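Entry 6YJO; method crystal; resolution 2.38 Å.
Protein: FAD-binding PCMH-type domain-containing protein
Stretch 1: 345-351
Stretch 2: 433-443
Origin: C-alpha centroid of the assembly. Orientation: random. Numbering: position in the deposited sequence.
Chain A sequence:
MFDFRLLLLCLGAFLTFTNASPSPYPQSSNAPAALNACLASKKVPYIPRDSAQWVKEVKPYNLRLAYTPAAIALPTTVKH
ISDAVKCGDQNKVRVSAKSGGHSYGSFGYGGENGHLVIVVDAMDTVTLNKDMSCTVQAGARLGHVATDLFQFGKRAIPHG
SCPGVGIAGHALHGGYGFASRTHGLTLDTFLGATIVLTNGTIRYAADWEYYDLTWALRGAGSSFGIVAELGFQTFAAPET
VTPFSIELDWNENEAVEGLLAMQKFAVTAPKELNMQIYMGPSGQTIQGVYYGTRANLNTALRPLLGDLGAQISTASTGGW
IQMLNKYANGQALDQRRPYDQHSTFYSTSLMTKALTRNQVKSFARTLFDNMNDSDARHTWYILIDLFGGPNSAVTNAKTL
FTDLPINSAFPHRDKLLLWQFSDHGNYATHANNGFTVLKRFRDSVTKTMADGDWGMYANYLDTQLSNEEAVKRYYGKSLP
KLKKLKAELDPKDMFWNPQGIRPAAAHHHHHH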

# COMPACT_ATOMS: atom_id res chain seq x y z
N PHE A 345 -8.48 10.94 8.46
CA PHE A 345 -8.84 9.58 8.84
C PHE A 345 -7.73 8.98 9.69
O PHE A 345 -6.63 9.52 9.79
CB PHE A 345 -9.06 8.72 7.59
CG PHE A 345 -7.83 8.58 6.74
CD1 PHE A 345 -7.51 9.54 5.80
CD2 PHE A 345 -6.98 7.50 6.90
CE1 PHE A 345 -6.37 9.43 5.03
CE2 PHE A 345 -5.83 7.38 6.13
CZ PHE A 345 -5.53 8.35 5.19
N TYR A 346 -8.05 7.84 10.30
CA TYR A 346 -7.07 6.99 10.97
C TYR A 346 -7.38 5.54 10.62
O TYR A 346 -8.55 5.14 10.63
CB TYR A 346 -7.09 7.19 12.49
CG TYR A 346 -6.41 6.07 13.25
CD1 TYR A 346 -5.04 5.88 13.16
CD2 TYR A 346 -7.15 5.21 14.07
CE1 TYR A 346 -4.42 4.86 13.86
CE2 TYR A 346 -6.53 4.19 14.77
CZ TYR A 346 -5.16 4.02 14.66
OH TYR A 346 -4.53 3.01 15.34
N SER A 347 -6.34 4.77 10.31
CA SER A 347 -6.53 3.39 9.87
C SER A 347 -5.49 2.48 10.51
O SER A 347 -4.47 2.92 11.03
CB SER A 347 -6.46 3.26 8.34
OG SER A 347 -7.50 3.98 7.71
N THR A 348 -5.79 1.18 10.44
CA THR A 348 -4.87 0.14 10.88
C THR A 348 -5.20 -1.12 10.10
O THR A 348 -6.19 -1.19 9.38
CB THR A 348 -4.95 -0.09 12.39
OG1 THR A 348 -3.98 -1.07 12.79
CG2 THR A 348 -6.35 -0.56 12.80
N SER A 349 -4.34 -2.14 10.25
CA SER A 349 -4.42 -3.33 9.43
C SER A 349 -4.13 -4.57 10.27
O SER A 349 -3.73 -4.49 11.43
CB SER A 349 -3.44 -3.27 8.25
OG SER A 349 -2.11 -3.11 8.72
N LEU A 350 -4.34 -5.73 9.64
CA LEU A 350 -3.90 -7.01 10.18
C LEU A 350 -3.56 -7.92 9.00
O LEU A 350 -4.15 -7.81 7.93
CB LEU A 350 -4.96 -7.68 11.06
CG LEU A 350 -5.15 -7.12 12.47
CD1 LEU A 350 -6.31 -7.84 13.15
CD2 LEU A 350 -3.88 -7.28 13.29
N MET A 351 -2.59 -8.80 9.22
CA MET A 351 -2.17 -9.81 8.25
C MET A 351 -2.25 -11.16 8.96
O MET A 351 -1.23 -11.72 9.38
CB MET A 351 -0.75 -9.51 7.72
CG MET A 351 -0.64 -8.22 6.92
SD MET A 351 -0.15 -8.48 5.20
CE MET A 351 -1.52 -9.47 4.61
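Stretch 2, residues 433-443: NGFTVLKRFRD

The helical stretch 433-443 runs almost parallel to the strand 346-351, their N-to-C directions differing by only 17° (signed crossing angle -17°) and their axes approaching to 8.8 Å, and no hydrogen bond links the two. The helical backbone is held by i to i+4 hydrogen bonds such as Arg442 N to Leu438 O at 2.9 Å. The near alignment lets alternate strand residues meet successive helical turns: Tyr346 CA lies 7.1 Å from Gly434 CA, Thr348 CA 7.2 Å from Leu438 CA, and Leu350 CA 7.3 Å from Arg442 CA. Tyr346, Thr348 and Leu350 point toward the helix, whereas Ser347 and Ser349 point away.

At the start of the stretch, Gly434 has no side chain, and its O lies 3.8 Å from Tyr346 CD2, at the edge of the tyrosine ring. Phe435 leaves the helix sideways, but its ring turns in, presenting an edge to the face of Tyr346; the planes stand at 89°, with Phe435 CD1 3.4 Å from Tyr346 CD2. Leu438 fills the middle, its CD1 3.2 Å from Tyr346 O and 3.7 Å from Tyr346 CD2, while its CB packs 4.1 Å from Thr348 CG2. Further along, the Arg442 side chain, with chi1 and chi2 both t, lies over the strand, placing its CD 3.6 Å from Thr348 OG1 and 3.8 Å from Ser349 O. Leu350 closes the contact, with CD2 3.9 Å from Arg442 CG.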

# COMPACT_ATOMS: atom_id res chain seq x y z
N ASN A 433 -11.15 8.78 20.61
CA ASN A 433 -12.22 7.82 20.38
C ASN A 433 -12.01 7.09 19.06
O ASN A 433 -12.26 5.88 18.97
CB ASN A 433 -13.59 8.51 20.38
CG ASN A 433 -13.84 9.32 21.64
OD1 ASN A 433 -13.19 9.10 22.66
ND2 ASN A 433 -14.80 10.23 21.58
N GLY A 434 -11.52 7.80 18.04
CA GLY A 434 -11.19 7.16 16.78
C GLY A 434 -10.11 6.11 16.92
O GLY A 434 -10.17 5.05 16.29
N PHE A 435 -9.08 6.39 17.74
CA PHE A 435 -8.00 5.42 17.93
C PHE A 435 -8.47 4.23 18.76
O PHE A 435 -8.07 3.09 18.49
CB PHE A 435 -6.80 6.09 18.60
CG PHE A 435 -6.28 7.31 17.89
CD1 PHE A 435 -6.15 7.34 16.51
CD2 PHE A 435 -5.92 8.43 18.61
CE1 PHE A 435 -5.66 8.47 15.87
CE2 PHE A 435 -5.44 9.56 17.98
CZ PHE A 435 -5.31 9.58 16.61
N THR A 436 -9.30 4.47 19.78
CA THR A 436 -9.74 3.39 20.66
C THR A 436 -10.58 2.36 19.91
O THR A 436 -10.41 1.15 20.11
CB THR A 436 -10.54 3.94 21.83
OG1 THR A 436 -9.75 4.90 22.55
CG2 THR A 436 -10.95 2.81 22.77
N VAL A 437 -11.49 2.81 19.05
CA VAL A 437 -12.46 1.90 18.46
C VAL A 437 -11.79 0.97 17.46
O VAL A 437 -12.07 -0.24 17.42
CB VAL A 437 -13.62 2.69 17.82
CG1 VAL A 437 -13.13 3.50 16.62
CG2 VAL A 437 -14.76 1.76 17.45
N LEU A 438 -10.87 1.50 16.64
CA LEU A 438 -10.17 0.64 15.69
C LEU A 438 -9.24 -0.34 16.40
O LEU A 438 -9.12 -1.50 15.99
CB LEU A 438 -9.39 1.48 14.67
CG LEU A 438 -10.18 2.25 13.61
CD1 LEU A 438 -9.27 2.62 12.44
CD2 LEU A 438 -11.39 1.48 13.11
N LYS A 439 -8.58 0.11 17.46
CA LYS A 439 -7.72 -0.80 18.22
C LYS A 439 -8.54 -1.87 18.93
O LYS A 439 -8.13 -3.04 18.98
CB LYS A 439 -6.88 -0.01 19.23
CG LYS A 439 -5.87 -0.86 20.01
CD LYS A 439 -4.93 0.02 20.83
CE LYS A 439 -4.00 -0.79 21.72
NZ LYS A 439 -4.43 -0.78 23.15
N ARG A 440 -9.70 -1.50 19.47
CA ARG A 440 -10.58 -2.49 20.10
C ARG A 440 -11.01 -3.54 19.09
O ARG A 440 -11.11 -4.73 19.42
CB ARG A 440 -11.78 -1.78 20.72
CG ARG A 440 -12.92 -2.71 21.11
CD ARG A 440 -13.95 -2.00 22.00
NE ARG A 440 -14.25 -0.65 21.52
CZ ARG A 440 -14.15 0.47 22.24
NH1 ARG A 440 -13.77 0.43 23.51
NH2 ARG A 440 -14.46 1.63 21.68
N PHE A 441 -11.28 -3.13 17.85
CA PHE A 441 -11.60 -4.11 16.81
C PHE A 441 -10.39 -4.99 16.50
O PHE A 441 -10.49 -6.22 16.49
CB PHE A 441 -12.06 -3.40 15.53
CG PHE A 441 -13.38 -2.69 15.66
CD1 PHE A 441 -14.27 -3.00 16.68
CD2 PHE A 441 -13.74 -1.72 14.74
CE1 PHE A 441 -15.49 -2.35 16.78
CE2 PHE A 441 -14.95 -1.06 14.84
CZ PHE A 441 -15.82 -1.38 15.86
N ARG A 442 -9.24 -4.37 16.26
CA ARG A 442 -8.04 -5.12 15.90
C ARG A 442 -7.66 -6.11 17.00
O ARG A 442 -7.34 -7.27 16.71
CB ARG A 442 -6.89 -4.15 15.60
CG ARG A 442 -5.49 -4.75 15.73
CD ARG A 442 -4.44 -3.84 15.09
NE ARG A 442 -3.39 -3.45 16.03
CZ ARG A 442 -3.35 -2.29 16.68
NH1 ARG A 442 -4.30 -1.37 16.50
NH2 ARG A 442 -2.35 -2.04 17.52
N ASP A 443 -7.70 -5.68 18.26
CA ASP A 443 -7.31 -6.57 19.35
C ASP A 443 -8.27 -7.74 19.49
O ASP A 443 -7.85 -8.86 19.80
CB ASP A 443 -7.23 -5.79 20.66
CG ASP A 443 -6.13 -4.75 20.65
OD1 ASP A 443 -5.17 -4.92 19.87
OD2 ASP A 443 -6.23 -3.77 21.41